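Local atomic coordinates of blood group a-and b-cleaving endo-beta-galactosidase (Streptococcus pneumoniae, PDB entry 2YGL), a protein that probably cleaves blood group A and B antigens as a family 98 endo-beta-galactosidase, the part modelled being its tandem CBM51 carbohydrate-binding modules. Residues A65-S76 and A143-G153; G79-D90 and E160-T171. All blocks are in the same frame, centred on the assembly; numbering follows the deposited sequence.

Contact 1 of 2, residues A65-S76 and A143-G153. With CA (calcium ion), chain C.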
# COMPACT_ATOMS: atom_id res chain seq x y z
N ALA A 65 17.60 8.91 28.56
CA ALA A 65 18.45 7.80 28.11
C ALA A 65 18.84 6.87 29.26
O ALA A 65 18.94 7.30 30.41
CB ALA A 65 19.68 8.34 27.40
N ASP A 66 19.05 5.60 28.93
CA ASP A 66 19.55 4.62 29.89
C ASP A 66 20.63 3.77 29.21
O ASP A 66 21.42 4.30 28.42
CB ASP A 66 18.40 3.76 30.44
CG ASP A 66 18.61 3.36 31.90
OD1 ASP A 66 19.66 3.73 32.48
OD2 ASP A 66 17.73 2.69 32.47
N SER A 67 20.66 2.47 29.49
CA SER A 67 21.68 1.60 28.89
C SER A 67 21.15 0.29 28.28
O SER A 67 21.59 -0.79 28.68
CB SER A 67 22.79 1.31 29.91
OG SER A 67 23.59 2.46 30.12
N PRO A 68 20.23 0.37 27.30
CA PRO A 68 19.61 1.59 26.77
C PRO A 68 18.20 1.84 27.30
O PRO A 68 17.58 0.95 27.89
CB PRO A 68 19.54 1.31 25.27
CG PRO A 68 19.44 -0.21 25.16
CD PRO A 68 19.91 -0.81 26.47
N SER A 69 17.71 3.06 27.10
CA SER A 69 16.28 3.36 27.16
C SER A 69 15.70 2.90 25.83
O SER A 69 16.26 3.19 24.77
CB SER A 69 16.05 4.86 27.35
OG SER A 69 14.79 5.27 26.84
N VAL A 70 14.59 2.16 25.88
CA VAL A 70 14.00 1.57 24.67
C VAL A 70 12.50 1.87 24.58
O VAL A 70 11.74 1.60 25.51
CB VAL A 70 14.24 0.03 24.60
CG1 VAL A 70 13.46 -0.60 23.44
CG2 VAL A 70 15.72 -0.29 24.46
N ILE A 71 12.09 2.43 23.44
CA ILE A 71 10.67 2.63 23.13
C ILE A 71 10.35 1.90 21.82
O ILE A 71 10.89 2.24 20.76
CB ILE A 71 10.30 4.13 23.05
CG1 ILE A 71 10.75 4.86 24.32
CG2 ILE A 71 8.80 4.30 22.85
CD1 ILE A 71 11.22 6.27 24.10
N SER A 72 9.49 0.90 21.91
CA SER A 72 9.18 0.02 20.77
C SER A 72 7.74 0.13 20.31
O SER A 72 6.83 0.35 21.12
CB SER A 72 9.49 -1.43 21.13
OG SER A 72 10.86 -1.59 21.47
N TYR A 73 7.53 -0.04 19.01
CA TYR A 73 6.20 -0.02 18.41
C TYR A 73 5.99 -1.23 17.50
O TYR A 73 6.89 -1.62 16.75
CB TYR A 73 5.99 1.26 17.60
CG TYR A 73 5.99 2.53 18.43
CD1 TYR A 73 7.19 3.17 18.75
CD2 TYR A 73 4.80 3.10 18.88
CE1 TYR A 73 7.21 4.33 19.51
CE2 TYR A 73 4.81 4.27 19.64
CZ TYR A 73 6.01 4.87 19.96
OH TYR A 73 6.04 6.03 20.71
N ASP A 74 4.80 -1.82 17.59
CA ASP A 74 4.41 -2.91 16.70
C ASP A 74 3.90 -2.32 15.39
O ASP A 74 2.89 -1.62 15.37
CB ASP A 74 3.33 -3.78 17.36
CG ASP A 74 2.87 -4.94 16.47
OD1 ASP A 74 3.54 -5.25 15.46
OD2 ASP A 74 1.82 -5.54 16.79
N ILE A 75 4.62 -2.61 14.32
CA ILE A 75 4.25 -2.11 12.99
C ILE A 75 3.89 -3.25 12.02
O ILE A 75 3.94 -3.06 10.80
CB ILE A 75 5.34 -1.16 12.40
CG1 ILE A 75 6.70 -1.87 12.31
CG2 ILE A 75 5.43 0.12 13.22
CD1 ILE A 75 7.71 -1.17 11.41
N SER A 76 3.53 -4.40 12.58
CA SER A 76 3.15 -5.59 11.79
C SER A 76 1.98 -5.31 10.85
O SER A 76 0.96 -4.76 11.27
CB SER A 76 2.80 -6.76 12.70
OG SER A 76 3.91 -7.16 13.48
N ALA A 143 8.55 -5.80 8.00
CA ALA A 143 8.89 -5.32 9.35
C ALA A 143 7.77 -5.44 10.38
O ALA A 143 6.61 -5.16 10.09
CB ALA A 143 9.42 -3.89 9.29
N LYS A 144 8.15 -5.85 11.59
CA LYS A 144 7.20 -6.08 12.68
C LYS A 144 7.39 -5.15 13.87
O LYS A 144 6.42 -4.75 14.52
CB LYS A 144 7.27 -7.54 13.14
CG LYS A 144 6.68 -8.55 12.15
CD LYS A 144 7.01 -9.99 12.54
CE LYS A 144 6.35 -10.99 11.60
NZ LYS A 144 6.82 -10.85 10.19
N LYS A 145 8.65 -4.79 14.15
CA LYS A 145 8.99 -4.04 15.36
C LYS A 145 10.05 -2.98 15.10
O LYS A 145 11.13 -3.28 14.58
CB LYS A 145 9.47 -5.01 16.44
CG LYS A 145 9.60 -4.42 17.84
CD LYS A 145 10.27 -5.41 18.77
CE LYS A 145 10.07 -5.03 20.22
NZ LYS A 145 10.56 -6.11 21.13
N ILE A 146 9.74 -1.74 15.46
CA ILE A 146 10.72 -0.65 15.40
C ILE A 146 11.04 -0.15 16.82
O ILE A 146 10.13 0.04 17.64
CB ILE A 146 10.28 0.51 14.45
CG1 ILE A 146 11.43 1.51 14.24
CG2 ILE A 146 8.99 1.19 14.93
CD1 ILE A 146 11.26 2.45 13.05
N SER A 147 12.33 0.04 17.09
CA SER A 147 12.79 0.41 18.42
C SER A 147 13.61 1.70 18.43
O SER A 147 14.55 1.86 17.64
CB SER A 147 13.60 -0.73 19.05
OG SER A 147 12.74 -1.74 19.54
N LEU A 148 13.23 2.60 19.34
CA LEU A 148 13.95 3.84 19.58
C LEU A 148 14.85 3.66 20.80
O LEU A 148 14.36 3.52 21.93
CB LEU A 148 12.96 4.99 19.79
CG LEU A 148 12.36 5.73 18.58
CD1 LEU A 148 11.78 4.81 17.52
CD2 LEU A 148 11.31 6.73 19.06
N LYS A 149 16.16 3.66 20.58
CA LYS A 149 17.13 3.35 21.62
C LYS A 149 18.04 4.54 21.92
O LYS A 149 18.54 5.19 21.00
CB LYS A 149 17.99 2.15 21.21
CG LYS A 149 17.20 0.87 20.93
CD LYS A 149 18.04 -0.16 20.18
CE LYS A 149 19.02 -0.89 21.09
NZ LYS A 149 19.92 -1.79 20.32
N SER A 150 18.25 4.82 23.20
CA SER A 150 19.16 5.89 23.62
C SER A 150 20.08 5.45 24.74
O SER A 150 19.64 4.89 25.75
CB SER A 150 18.39 7.17 24.00
OG SER A 150 17.40 6.92 24.97
N PHE A 151 21.38 5.70 24.55
CA PHE A 151 22.41 5.25 25.48
C PHE A 151 22.98 6.40 26.30
O PHE A 151 23.58 7.33 25.76
CB PHE A 151 23.53 4.51 24.71
CG PHE A 151 23.09 3.19 24.12
CD1 PHE A 151 22.47 3.13 22.88
CD2 PHE A 151 23.32 2.00 24.81
CE1 PHE A 151 22.07 1.91 22.33
CE2 PHE A 151 22.92 0.77 24.27
CZ PHE A 151 22.30 0.73 23.03
N ALA A 152 22.76 6.33 27.62
CA ALA A 152 23.11 7.41 28.55
C ALA A 152 24.60 7.51 28.85
O ALA A 152 25.09 8.59 29.18
CB ALA A 152 22.33 7.25 29.85
N GLY A 153 25.32 6.40 28.76
CA GLY A 153 26.73 6.37 29.13
C GLY A 153 26.92 6.31 30.63
O GLY A 153 26.22 5.57 31.32
CA CA C . 24.72 10.63 30.15
O HOH W 1 24.52 3.77 27.96
O HOH W 2 15.00 5.74 23.86
O HOH W 3 11.30 -3.69 23.07
O HOH W 4 26.86 10.42 30.84
O HOH W 5 24.71 12.52 31.61
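P68 sets CB over one face of the F151 ring, 3.6 Å from the centroid, a CH-pi contact; CG lies alongside CE2 and CZ. The peptide bond before P68 is cis, and the two side chains run side by side in the same direction. R105 adds a cation-pi contact to the same ring. On the sheet face that carries V70, S72, S147 and K149, S72 OG and S147 OG share a hydrogen bond of 2.7 Å. Both hydroxyls sit anti to their own carbonyl carbons (chi1 -59° and -78°), which turns them to each other across a non-hydrogen-bonded pair. A water joins S72 OG to K145 NZ, the latter bond weak, while K149 NZ goes to E109 in a salt bridge.

On the other face, I71, Y73, I146 and L148 turn inward. Y73 CB meets I146 CG2 at 4.0 Å, and I75 CD1 packs on A143 CB. S150 OG tucks in beside A65 CA at 3.4 Å and holds a water that also donates to S69 O.

Behind these side chains, paired backbone bonds at S69–S150, I71–L148 and Y73–I146 set an antiparallel register. At the end of the pairing, D74 OD1 takes both S76 N and S76 OG, forming an Asx turn, and I75 N bonds to K144 O. At the opposite end, A152 N reaches D66 O in a short 2.6 Å bond. A152 then passes its own carbonyl oxygen to calcium at 2.3 Å; V102, H155, D159 and two waters complete the site. The arrangement is a central strand pair in one sheet of the beta-sandwich of a CBM51 module, ending at its bound calcium.

Contact 2 of 2, residues G79-D90 and E160-T171; sequences GFEKFETYIGID and EVVFADAKLIKT
E81 uses both carboxylate oxygens on T171: OE1 accepts from T171 OG1 through its syn lone pair, and OE2 accepts from T171 N at 2.8 Å, from above the carboxylate plane. Beside them is a classic beta bulge in this antiparallel pair of the beta-sandwich, where E81 N and K82 N both donate to I169 O. Regular pairing follows, K82 O taking I169 N, and E84 exchanging bonds with K167 in both directions.

A second bulge shifts the register by one between E84 and Y86, where the partner strand makes a type II turn from F163 to A166. A164 O serves two donors there: Y86 N in the carbonyl plane, and T85 OG1 from 58° above it. With chi1 at -166°, the T85 hydroxyl is swung away from its own backbone N and over this carbonyl. A164 N returns a bond to Y86 O. Beyond the turn, V162 N bonds to G88 O and D90 N to E160 O.

Several polar ends are satisfied by residues beyond the two segments: E84 OE2 by S136 OG, D90 OD2 by S92 OG and OD1 by S46 N, E160 OE2 by T35 OG1, K170 NZ by Q78 O. K167 NZ forms a salt bridge to D165 OD2 at 3.2 Å within its own segment. Toward the apolar face of F83 and L168, F83 CD1 touches L168 CD2; from the loop before the strand, the F80 ring takes L168 CB over one face, 3.7 Å from the centroid.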
# COMPACT_ATOMS: atom_id res chain seq x y z
N GLY A 79 2.33 -1.66 6.75
CA GLY A 79 2.76 -1.20 5.44
C GLY A 79 3.54 0.11 5.42
O GLY A 79 3.57 0.79 4.39
N PHE A 80 4.19 0.45 6.53
CA PHE A 80 5.03 1.65 6.58
C PHE A 80 6.29 1.47 5.74
O PHE A 80 6.84 0.37 5.66
CB PHE A 80 5.40 2.02 8.03
CG PHE A 80 4.22 2.44 8.87
CD1 PHE A 80 3.45 3.54 8.51
CD2 PHE A 80 3.90 1.75 10.03
CE1 PHE A 80 2.37 3.94 9.29
CE2 PHE A 80 2.82 2.14 10.81
CZ PHE A 80 2.05 3.23 10.44
N GLU A 81 6.74 2.55 5.12
CA GLU A 81 7.86 2.51 4.18
C GLU A 81 9.09 3.25 4.70
O GLU A 81 10.22 2.88 4.38
CB GLU A 81 7.43 3.08 2.83
CG GLU A 81 6.31 2.28 2.15
CD GLU A 81 5.54 3.09 1.11
OE1 GLU A 81 6.15 3.96 0.44
OE2 GLU A 81 4.32 2.86 0.96
N LYS A 82 8.86 4.29 5.49
CA LYS A 82 9.94 5.12 6.02
C LYS A 82 9.70 5.52 7.47
O LYS A 82 8.56 5.62 7.92
CB LYS A 82 10.12 6.39 5.17
CG LYS A 82 10.69 6.17 3.77
CD LYS A 82 10.48 7.39 2.88
CE LYS A 82 11.70 8.31 2.89
NZ LYS A 82 12.78 7.81 2.00
N PHE A 83 10.80 5.73 8.19
CA PHE A 83 10.76 6.35 9.51
C PHE A 83 11.60 7.62 9.48
O PHE A 83 12.75 7.60 9.02
CB PHE A 83 11.26 5.39 10.59
CG PHE A 83 11.47 6.05 11.93
CD1 PHE A 83 10.39 6.42 12.73
CD2 PHE A 83 12.76 6.30 12.40
CE1 PHE A 83 10.58 7.03 13.96
CE2 PHE A 83 12.97 6.91 13.64
CZ PHE A 83 11.87 7.28 14.42
N GLU A 84 11.04 8.72 9.96
CA GLU A 84 11.74 10.00 9.98
C GLU A 84 11.60 10.73 11.31
O GLU A 84 10.51 10.77 11.89
CB GLU A 84 11.31 10.89 8.81
CG GLU A 84 11.76 10.35 7.45
CD GLU A 84 11.47 11.28 6.29
OE1 GLU A 84 10.64 12.20 6.44
OE2 GLU A 84 12.07 11.08 5.22
N THR A 85 12.71 11.28 11.79
CA THR A 85 12.75 12.03 13.05
C THR A 85 14.01 12.88 13.17
O THR A 85 15.02 12.60 12.51
CB THR A 85 12.64 11.08 14.29
OG1 THR A 85 12.36 11.85 15.47
CG2 THR A 85 13.93 10.29 14.50
N TYR A 86 13.95 13.91 14.01
CA TYR A 86 15.12 14.67 14.42
C TYR A 86 15.50 14.23 15.83
O TYR A 86 14.64 14.11 16.70
CB TYR A 86 14.82 16.17 14.41
CG TYR A 86 14.53 16.75 13.05
CD1 TYR A 86 13.24 16.73 12.52
CD2 TYR A 86 15.55 17.34 12.29
CE1 TYR A 86 12.97 17.26 11.27
CE2 TYR A 86 15.28 17.88 11.03
CZ TYR A 86 13.99 17.84 10.53
OH TYR A 86 13.71 18.37 9.29
N ILE A 87 16.79 14.00 16.05
CA ILE A 87 17.27 13.59 17.38
C ILE A 87 18.26 14.57 17.97
O ILE A 87 19.01 15.23 17.25
CB ILE A 87 17.88 12.15 17.38
CG1 ILE A 87 18.98 12.02 16.32
CG2 ILE A 87 16.79 11.11 17.21
CD1 ILE A 87 19.89 10.81 16.50
N GLY A 88 18.26 14.65 19.30
CA GLY A 88 19.19 15.48 20.05
C GLY A 88 18.76 15.55 21.49
O GLY A 88 17.78 14.91 21.89
N ILE A 89 19.49 16.32 22.29
CA ILE A 89 19.11 16.56 23.68
C ILE A 89 18.24 17.81 23.71
O ILE A 89 18.61 18.85 23.16
CB ILE A 89 20.34 16.72 24.60
CG1 ILE A 89 21.18 15.44 24.58
CG2 ILE A 89 19.91 17.07 26.03
CD1 ILE A 89 22.56 15.57 25.20
N ASP A 90 17.07 17.71 24.35
CA ASP A 90 16.12 18.82 24.41
C ASP A 90 16.72 20.07 25.05
O ASP A 90 17.51 19.98 26.00
CB ASP A 90 14.85 18.41 25.16
CG ASP A 90 13.71 19.36 24.89
OD1 ASP A 90 13.03 19.21 23.85
OD2 ASP A 90 13.48 20.27 25.71
N GLU A 160 18.00 14.36 28.36
CA GLU A 160 16.66 14.56 27.83
C GLU A 160 16.66 14.32 26.32
O GLU A 160 16.65 15.27 25.53
CB GLU A 160 16.16 15.98 28.15
CG GLU A 160 16.09 16.31 29.63
CD GLU A 160 14.88 15.70 30.32
OE1 GLU A 160 13.76 15.81 29.77
OE2 GLU A 160 15.05 15.13 31.41
N VAL A 161 16.68 13.04 25.93
CA VAL A 161 16.66 12.67 24.52
C VAL A 161 15.26 12.86 23.96
O VAL A 161 14.28 12.36 24.52
CB VAL A 161 17.15 11.21 24.28
CG1 VAL A 161 16.85 10.75 22.85
CG2 VAL A 161 18.64 11.10 24.56
N VAL A 162 15.17 13.61 22.86
CA VAL A 162 13.91 13.76 22.15
C VAL A 162 14.01 13.23 20.73
O VAL A 162 15.00 13.46 20.02
CB VAL A 162 13.39 15.22 22.13
CG1 VAL A 162 12.82 15.60 23.50
CG2 VAL A 162 14.47 16.20 21.69
N PHE A 163 12.98 12.50 20.33
CA PHE A 163 12.79 12.08 18.96
C PHE A 163 11.75 13.05 18.38
O PHE A 163 10.56 12.74 18.32
CB PHE A 163 12.33 10.61 18.90
CG PHE A 163 13.30 9.64 19.53
CD1 PHE A 163 13.28 9.41 20.91
CD2 PHE A 163 14.24 8.97 18.76
CE1 PHE A 163 14.18 8.51 21.50
CE2 PHE A 163 15.15 8.07 19.34
CZ PHE A 163 15.12 7.84 20.71
N ALA A 164 12.23 14.23 17.99
CA ALA A 164 11.37 15.31 17.52
C ALA A 164 10.77 15.01 16.15
O ALA A 164 11.48 14.58 15.24
CB ALA A 164 12.14 16.63 17.48
N ASP A 165 9.46 15.25 16.03
CA ASP A 165 8.71 15.04 14.79
C ASP A 165 8.67 13.57 14.33
O ASP A 165 8.46 13.28 13.15
CB ASP A 165 9.24 15.96 13.67
CG ASP A 165 8.27 16.13 12.53
OD1 ASP A 165 7.09 16.44 12.79
OD2 ASP A 165 8.68 15.95 11.36
N ALA A 166 8.86 12.66 15.28
CA ALA A 166 8.95 11.22 15.00
C ALA A 166 7.70 10.69 14.30
O ALA A 166 6.60 10.72 14.87
CB ALA A 166 9.25 10.44 16.27
N LYS A 167 7.88 10.19 13.08
CA LYS A 167 6.76 9.77 12.24
C LYS A 167 7.07 8.54 11.40
O LYS A 167 8.23 8.30 11.02
CB LYS A 167 6.30 10.92 11.33
CG LYS A 167 7.37 11.38 10.33
CD LYS A 167 6.84 12.42 9.35
CE LYS A 167 6.82 13.81 9.96
NZ LYS A 167 6.82 14.88 8.92
N LEU A 168 6.04 7.76 11.10
CA LEU A 168 6.13 6.67 10.13
C LEU A 168 5.36 7.06 8.87
O LEU A 168 4.26 7.61 8.96
CB LEU A 168 5.58 5.37 10.73
CG LEU A 168 6.38 4.77 11.90
CD1 LEU A 168 5.57 3.70 12.62
CD2 LEU A 168 7.71 4.20 11.43
N ILE A 169 5.95 6.79 7.71
CA ILE A 169 5.41 7.27 6.43
C ILE A 169 5.16 6.13 5.45
O ILE A 169 5.96 5.19 5.35
CB ILE A 169 6.35 8.31 5.76
CG1 ILE A 169 6.83 9.37 6.76
CG2 ILE A 169 5.67 8.99 4.55
CD1 ILE A 169 7.91 10.29 6.23
N LYS A 170 4.05 6.22 4.72
CA LYS A 170 3.74 5.27 3.64
C LYS A 170 3.00 5.95 2.48
O LYS A 170 2.40 7.02 2.64
CB LYS A 170 2.93 4.08 4.16
CG LYS A 170 1.57 4.42 4.75
CD LYS A 170 0.88 3.16 5.28
CE LYS A 170 -0.24 3.51 6.25
NZ LYS A 170 -0.78 2.28 6.92
N THR A 171 3.07 5.32 1.31
CA THR A 171 2.29 5.74 0.15
C THR A 171 0.83 5.32 0.35
O THR A 171 0.55 4.17 0.71
CB THR A 171 2.82 5.12 -1.16
OG1 THR A 171 4.25 5.28 -1.22
CG2 THR A 171 2.19 5.79 -2.38

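Contacts 1 and 2 lie in the two facing sheets of the first module's beta-sandwich, with centres about 12 Å apart, and their inward side chains close the core between them. L148 CD2 of contact 1 reaches F163 CG of contact 2 at 3.6 Å, and I146 CD1 meets F83 CG at 3.8 Å. Near one end of the sandwich, I75 CG2 packs on L168 CD1 at 3.6 Å. The chain alternates between them: strand 69-74 leads to strand 82-87, and strand 145-151 to strand 160-171. Calcium sits at the other end, bound by A152 of contact 1, while the side chain of I89 in contact 2 stays about 7 Å away.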